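Local coordinates for isochorismatase family protein family (Burkholderia thailandensis, PDB 3TXY) that is of unknown function but is probably a hydrolase of the isochorismatase-like cysteine hydrolase family, at residues Arg145-Asp159 / Ile176-Val189. Residues are numbered along the deposited sequence; the frame is centred on the assembly and turned at random.
Sequences REAYENNYNVVVVSD and IFPKLGQVATAADV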
loop_
_atom_site.group_PDB
_atom_site.type_symbol
_atom_site.label_atom_id
_atom_site.label_comp_id
_atom_site.label_asym_id
_atom_site.label_seq_id
_atom_site.Cartn_x
_atom_site.Cartn_y
_atom_site.Cartn_z
ATOM N N ARG A 145 1.718 -0.393 -4.961
ATOM C CA ARG A 145 0.536 0.399 -4.669
ATOM C C ARG A 145 0.769 1.907 -4.797
ATOM O O ARG A 145 -0.017 2.621 -5.399
ATOM C CB ARG A 145 0.051 0.079 -3.264
ATOM C CG ARG A 145 -0.677 -1.254 -3.181
ATOM C CD ARG A 145 -1.100 -1.526 -1.741
ATOM N NE ARG A 145 -1.770 -2.815 -1.582
ATOM C CZ ARG A 145 -3.075 -3.002 -1.385
ATOM N NH1 ARG A 145 -3.918 -1.980 -1.294
ATOM N NH2 ARG A 145 -3.527 -4.243 -1.256
ATOM N N GLU A 146 1.865 2.388 -4.225
ATOM C CA GLU A 146 2.172 3.803 -4.278
ATOM C C GLU A 146 2.542 4.252 -5.695
ATOM O O GLU A 146 2.194 5.345 -6.098
ATOM C CB GLU A 146 3.276 4.147 -3.272
ATOM C CG GLU A 146 3.551 5.639 -3.209
ATOM C CD GLU A 146 4.167 6.114 -1.891
ATOM O OE1 GLU A 146 4.311 7.341 -1.757
ATOM O OE2 GLU A 146 4.506 5.303 -0.998
ATOM N N ALA A 147 3.276 3.409 -6.424
ATOM C CA ALA A 147 3.695 3.745 -7.796
ATOM C C ALA A 147 2.477 3.905 -8.705
ATOM O O ALA A 147 2.371 4.840 -9.504
ATOM C CB ALA A 147 4.626 2.677 -8.331
ATOM N N TYR A 148 1.522 3.004 -8.527
ATOM C CA TYR A 148 0.246 3.080 -9.231
ATOM C C TYR A 148 -0.456 4.432 -8.957
ATOM O O TYR A 148 -0.904 5.110 -9.877
ATOM C CB TYR A 148 -0.614 1.903 -8.765
ATOM C CG TYR A 148 -2.083 1.957 -9.078
ATOM C CD1 TYR A 148 -2.541 1.718 -10.362
ATOM C CD2 TYR A 148 -3.026 2.184 -8.067
ATOM C CE1 TYR A 148 -3.891 1.729 -10.647
ATOM C CE2 TYR A 148 -4.378 2.208 -8.354
ATOM C CZ TYR A 148 -4.799 1.980 -9.645
ATOM O OH TYR A 148 -6.139 1.984 -9.928
ATOM N N GLU A 149 -0.543 4.822 -7.688
ATOM C CA GLU A 149 -1.212 6.086 -7.328
ATOM C C GLU A 149 -0.477 7.302 -7.874
ATOM O O GLU A 149 -1.096 8.357 -8.114
ATOM C CB GLU A 149 -1.347 6.205 -5.811
ATOM C CG GLU A 149 -2.261 5.123 -5.282
ATOM C CD GLU A 149 -2.831 5.414 -3.923
ATOM O OE1 GLU A 149 -2.687 6.543 -3.403
ATOM O OE2 GLU A 149 -3.482 4.484 -3.402
ATOM N N ASN A 150 0.824 7.124 -8.095
ATOM C CA ASN A 150 1.679 8.147 -8.672
ATOM C C ASN A 150 1.779 8.065 -10.199
ATOM O O ASN A 150 2.621 8.735 -10.814
ATOM C CB ASN A 150 3.047 8.122 -7.983
ATOM C CG ASN A 150 2.997 8.813 -6.640
ATOM O OD1 ASN A 150 3.232 10.011 -6.540
ATOM N ND2 ASN A 150 2.567 8.105 -5.636
ATOM N N ASN A 151 0.880 7.293 -10.795
ATOM C CA ASN A 151 0.647 7.301 -12.242
ATOM C C ASN A 151 1.735 6.636 -13.051
ATOM O O ASN A 151 1.891 6.931 -14.242
ATOM C CB ASN A 151 0.411 8.723 -12.779
ATOM C CG ASN A 151 -0.306 8.745 -14.121
ATOM O OD1 ASN A 151 -1.280 8.030 -14.326
ATOM N ND2 ASN A 151 0.180 9.592 -15.047
ATOM N N TYR A 152 2.469 5.718 -12.422
ATOM C CA TYR A 152 3.434 4.869 -13.134
ATOM C C TYR A 152 2.750 3.598 -13.608
ATOM O O TYR A 152 1.894 3.041 -12.899
ATOM C CB TYR A 152 4.596 4.474 -12.215
ATOM C CG TYR A 152 5.473 5.653 -11.846
ATOM C CD1 TYR A 152 6.439 6.128 -12.726
ATOM C CD2 TYR A 152 5.353 6.280 -10.607
ATOM C CE1 TYR A 152 7.226 7.235 -12.400
ATOM C CE2 TYR A 152 6.158 7.361 -10.261
ATOM C CZ TYR A 152 7.084 7.843 -11.166
ATOM O OH TYR A 152 7.872 8.929 -10.831
ATOM N N ASN A 153 3.131 3.138 -14.798
ATOM C CA ASN A 153 2.761 1.794 -15.263
ATOM C C ASN A 153 3.662 0.796 -14.539
ATOM O O ASN A 153 4.896 0.852 -14.666
ATOM C CB ASN A 153 2.919 1.659 -16.761
ATOM C CG ASN A 153 2.071 2.649 -17.510
ATOM O OD1 ASN A 153 0.835 2.542 -17.526
ATOM N ND2 ASN A 153 2.721 3.630 -18.125
ATOM N N VAL A 154 3.050 -0.067 -13.735
ATOM C CA VAL A 154 3.795 -1.011 -12.895
ATOM C C VAL A 154 3.722 -2.428 -13.472
ATOM O O VAL A 154 2.643 -2.921 -13.813
ATOM C CB VAL A 154 3.248 -1.052 -11.460
ATOM C CG1 VAL A 154 4.027 -2.058 -10.604
ATOM C CG2 VAL A 154 3.252 0.339 -10.812
ATOM N N VAL A 155 4.879 -3.077 -13.557
ATOM C CA VAL A 155 4.981 -4.472 -13.918
ATOM C C VAL A 155 5.701 -5.180 -12.773
ATOM O O VAL A 155 6.811 -4.776 -12.372
ATOM C CB VAL A 155 5.765 -4.659 -15.235
ATOM C CG1 VAL A 155 5.845 -6.140 -15.617
ATOM C CG2 VAL A 155 5.113 -3.830 -16.339
ATOM N N VAL A 156 5.089 -6.237 -12.254
ATOM C CA VAL A 156 5.714 -7.065 -11.221
ATOM C C VAL A 156 6.189 -8.404 -11.811
ATOM O O VAL A 156 5.456 -9.074 -12.533
ATOM C CB VAL A 156 4.773 -7.308 -10.041
ATOM C CG1 VAL A 156 5.500 -8.037 -8.928
ATOM C CG2 VAL A 156 4.255 -5.977 -9.532
ATOM N N VAL A 157 7.430 -8.766 -11.493
ATOM C CA VAL A 157 8.080 -9.927 -12.085
ATOM C C VAL A 157 7.882 -11.140 -11.183
ATOM O O VAL A 157 8.541 -11.279 -10.142
ATOM C CB VAL A 157 9.595 -9.689 -12.328
ATOM C CG1 VAL A 157 10.233 -10.915 -12.966
ATOM C CG2 VAL A 157 9.809 -8.444 -13.199
ATOM N N SER A 158 6.999 -12.039 -11.620
ATOM C CA SER A 158 6.531 -13.131 -10.790
ATOM C C SER A 158 7.638 -14.061 -10.303
ATOM O O SER A 158 7.611 -14.530 -9.147
ATOM C CB SER A 158 5.445 -13.939 -11.522
ATOM O OG SER A 158 5.917 -14.445 -12.736
ATOM N N ASP A 159 8.624 -14.310 -11.160
ATOM C CA ASP A 159 9.745 -15.168 -10.773
ATOM C C ASP A 159 10.936 -14.390 -10.225
ATOM O O ASP A 159 12.041 -14.933 -10.106
ATOM C CB ASP A 159 10.135 -16.131 -11.908
ATOM C CG ASP A 159 10.455 -15.441 -13.211
ATOM O OD1 ASP A 159 10.140 -14.251 -13.395
ATOM O OD2 ASP A 159 11.039 -16.132 -14.089
ATOM N N ILE A 176 -4.314 -8.721 -6.193
ATOM C CA ILE A 176 -3.935 -7.320 -6.040
ATOM C C ILE A 176 -3.226 -6.762 -7.250
ATOM O O ILE A 176 -3.661 -5.798 -7.809
ATOM C CB ILE A 176 -3.011 -7.073 -4.821
ATOM C CG1 ILE A 176 -3.626 -7.641 -3.535
ATOM C CG2 ILE A 176 -2.745 -5.574 -4.679
ATOM C CD1 ILE A 176 -4.963 -7.031 -3.145
ATOM N N PHE A 177 -2.098 -7.346 -7.624
ATOM C CA PHE A 177 -1.258 -6.751 -8.651
ATOM C C PHE A 177 -1.948 -6.570 -10.014
ATOM O O PHE A 177 -1.711 -5.560 -10.672
ATOM C CB PHE A 177 0.034 -7.529 -8.809
ATOM C CG PHE A 177 0.944 -7.470 -7.607
ATOM C CD1 PHE A 177 0.819 -6.480 -6.635
ATOM C CD2 PHE A 177 1.976 -8.385 -7.492
ATOM C CE1 PHE A 177 1.689 -6.444 -5.555
ATOM C CE2 PHE A 177 2.838 -8.352 -6.421
ATOM C CZ PHE A 177 2.705 -7.381 -5.451
ATOM N N PRO A 178 -2.782 -7.541 -10.442
ATOM C CA PRO A 178 -3.485 -7.344 -11.727
ATOM C C PRO A 178 -4.381 -6.104 -11.752
ATOM O O PRO A 178 -4.694 -5.613 -12.837
ATOM C CB PRO A 178 -4.317 -8.628 -11.878
ATOM C CG PRO A 178 -3.605 -9.637 -11.055
ATOM C CD PRO A 178 -3.091 -8.862 -9.868
ATOM N N LYS A 179 -4.786 -5.603 -10.584
ATOM C CA LYS A 179 -5.621 -4.410 -10.499
ATOM C C LYS A 179 -4.864 -3.074 -10.529
ATOM O O LYS A 179 -5.488 -2.007 -10.777
ATOM C CB LYS A 179 -6.501 -4.465 -9.256
ATOM C CG LYS A 179 -7.380 -5.699 -9.217
ATOM C CD LYS A 179 -7.996 -5.914 -7.862
ATOM C CE LYS A 179 -9.093 -6.980 -7.903
ATOM N NZ LYS A 179 -9.279 -7.685 -6.613
ATOM N N LEU A 180 -3.554 -3.130 -10.281
ATOM C CA LEU A 180 -2.728 -1.936 -10.218
ATOM C C LEU A 180 -1.616 -1.966 -11.275
ATOM O O LEU A 180 -0.871 -1.008 -11.417
ATOM C CB LEU A 180 -2.190 -1.720 -8.789
ATOM C CG LEU A 180 -1.325 -2.805 -8.156
ATOM C CD1 LEU A 180 -0.032 -3.067 -8.931
ATOM C CD2 LEU A 180 -1.000 -2.500 -6.681
ATOM N N GLY A 181 -1.525 -3.040 -12.047
ATOM C CA GLY A 181 -0.474 -3.145 -13.030
ATOM C C GLY A 181 -0.527 -4.483 -13.740
ATOM O O GLY A 181 -1.603 -5.096 -13.853
ATOM N N GLN A 182 0.645 -4.922 -14.200
ATOM C CA GLN A 182 0.794 -6.152 -14.992
ATOM C C GLN A 182 1.745 -7.132 -14.307
ATOM O O GLN A 182 2.740 -6.723 -13.728
ATOM C CB GLN A 182 1.372 -5.829 -16.374
ATOM C CG GLN A 182 0.609 -4.806 -17.185
ATOM C CD GLN A 182 1.338 -4.471 -18.486
ATOM O OE1 GLN A 182 1.219 -5.197 -19.486
ATOM N NE2 GLN A 182 2.088 -3.381 -18.476
ATOM N N VAL A 183 1.414 -8.414 -14.376
ATOM C CA VAL A 183 2.234 -9.481 -13.811
ATOM C C VAL A 183 2.826 -10.279 -14.965
ATOM O O VAL A 183 2.107 -10.679 -15.885
ATOM C CB VAL A 183 1.417 -10.372 -12.862
ATOM C CG1 VAL A 183 2.274 -11.448 -12.221
ATOM C CG2 VAL A 183 0.771 -9.527 -11.760
ATOM N N ALA A 184 4.138 -10.463 -14.952
ATOM C CA ALA A 184 4.820 -11.164 -16.041
ATOM C C ALA A 184 6.074 -11.835 -15.508
ATOM O O ALA A 184 6.530 -11.512 -14.414
ATOM C CB ALA A 184 5.172 -10.174 -17.139
ATOM N N THR A 185 6.614 -12.784 -16.267
ATOM C CA THR A 185 7.883 -13.404 -15.917
ATOM C C THR A 185 9.044 -12.521 -16.409
ATOM O O THR A 185 8.877 -11.686 -17.301
ATOM C CB THR A 185 8.012 -14.804 -16.555
ATOM O OG1 THR A 185 8.070 -14.668 -17.980
ATOM C CG2 THR A 185 6.837 -15.725 -16.153
ATOM N N ALA A 186 10.219 -12.716 -15.824
ATOM C CA ALA A 186 11.442 -12.071 -16.282
ATOM C C ALA A 186 11.668 -12.223 -17.790
ATOM O O ALA A 186 12.054 -11.264 -18.455
ATOM C CB ALA A 186 12.643 -12.646 -15.525
ATOM N N ALA A 187 11.455 -13.429 -18.312
ATOM C CA ALA A 187 11.602 -13.694 -19.750
ATOM C C ALA A 187 10.606 -12.881 -20.582
ATOM O O ALA A 187 10.969 -12.369 -21.649
ATOM C CB ALA A 187 11.435 -15.194 -20.039
ATOM N N ASP A 188 9.354 -12.814 -20.118
ATOM C CA ASP A 188 8.303 -11.987 -20.724
ATOM C C ASP A 188 8.753 -10.509 -20.747
ATOM O O ASP A 188 8.528 -9.794 -21.718
ATOM C CB ASP A 188 7.002 -11.960 -19.875
ATOM C CG ASP A 188 6.171 -13.254 -19.889
ATOM O OD1 ASP A 188 6.315 -14.111 -20.794
ATOM O OD2 ASP A 188 5.290 -13.354 -18.949
ATOM N N VAL A 189 9.318 -10.031 -19.642
ATOM C CA VAL A 189 9.750 -8.630 -19.572
ATOM C C VAL A 189 10.862 -8.371 -20.592
ATOM O O VAL A 189 10.819 -7.387 -21.328
ATOM C CB VAL A 189 10.272 -8.249 -18.175
ATOM C CG1 VAL A 189 11.014 -6.911 -18.239
ATOM C CG2 VAL A 189 9.117 -8.212 -17.179
HETATM O O HOH W 1 0.244 0.369 -13.470
HETATM O O HOH W 2 1.624 -1.577 -16.190
HETATM O O HOH W 3 11.478 -15.902 -16.747
#
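Val154 O is gripped twice, by Gln182 N at 2.9 Å and by a water that also accepts from Gln182 NE2, whose amide reaches on to Thr9 O. From here a parallel ladder runs along strands 153-157 and 182-184: Val156 N donates to Gln182 O (2.8 Å), Ala184 N to Val156 O, and Ser158 N to Ala184 O. A second water spans the start of the strands, accepting from Val154 N and lying 2.7 Å from Leu180 O. Where the ladder stops, Asp159 takes over. With its carboxylate turned between backbone N and carbonyl carbon (chi1 55°), OD1 offers its syn lone pair to Ala186 N at 2.9 Å, nearly straight at 169°, while OD2 joins Ala187 N through a water. Thr185 and Asp188 close the same helix start as a capping box. On one side of the sheet Val156 lays CG2 over a face of the Phe177 ring, 4.1 Å from its centroid, a CH-pi contact; on the other, Val155 CG1 and Val157 CG2 meet Val189 CG2. Where helices 136-149 and 166-180 end, Leu180 CB sits over the Tyr148 ring, 3.9 Å from its centroid, and Leu180 CD2 touches Arg145 CG. The Arg145 chain, extended from CG to NE, brings NH2 against Ile176 CD1 and CG2, its guanidinium held by a salt bridge to Glu141 and by Asn137 and Ser142 of the second subunit. Strand 182-184 thus completes a beta-alpha-beta unit at one edge of the chain's parallel sheet, and the Asp159 carboxylate, placed at the amino end of helix 186-194, would be expected to interact favourably with the helix dipole.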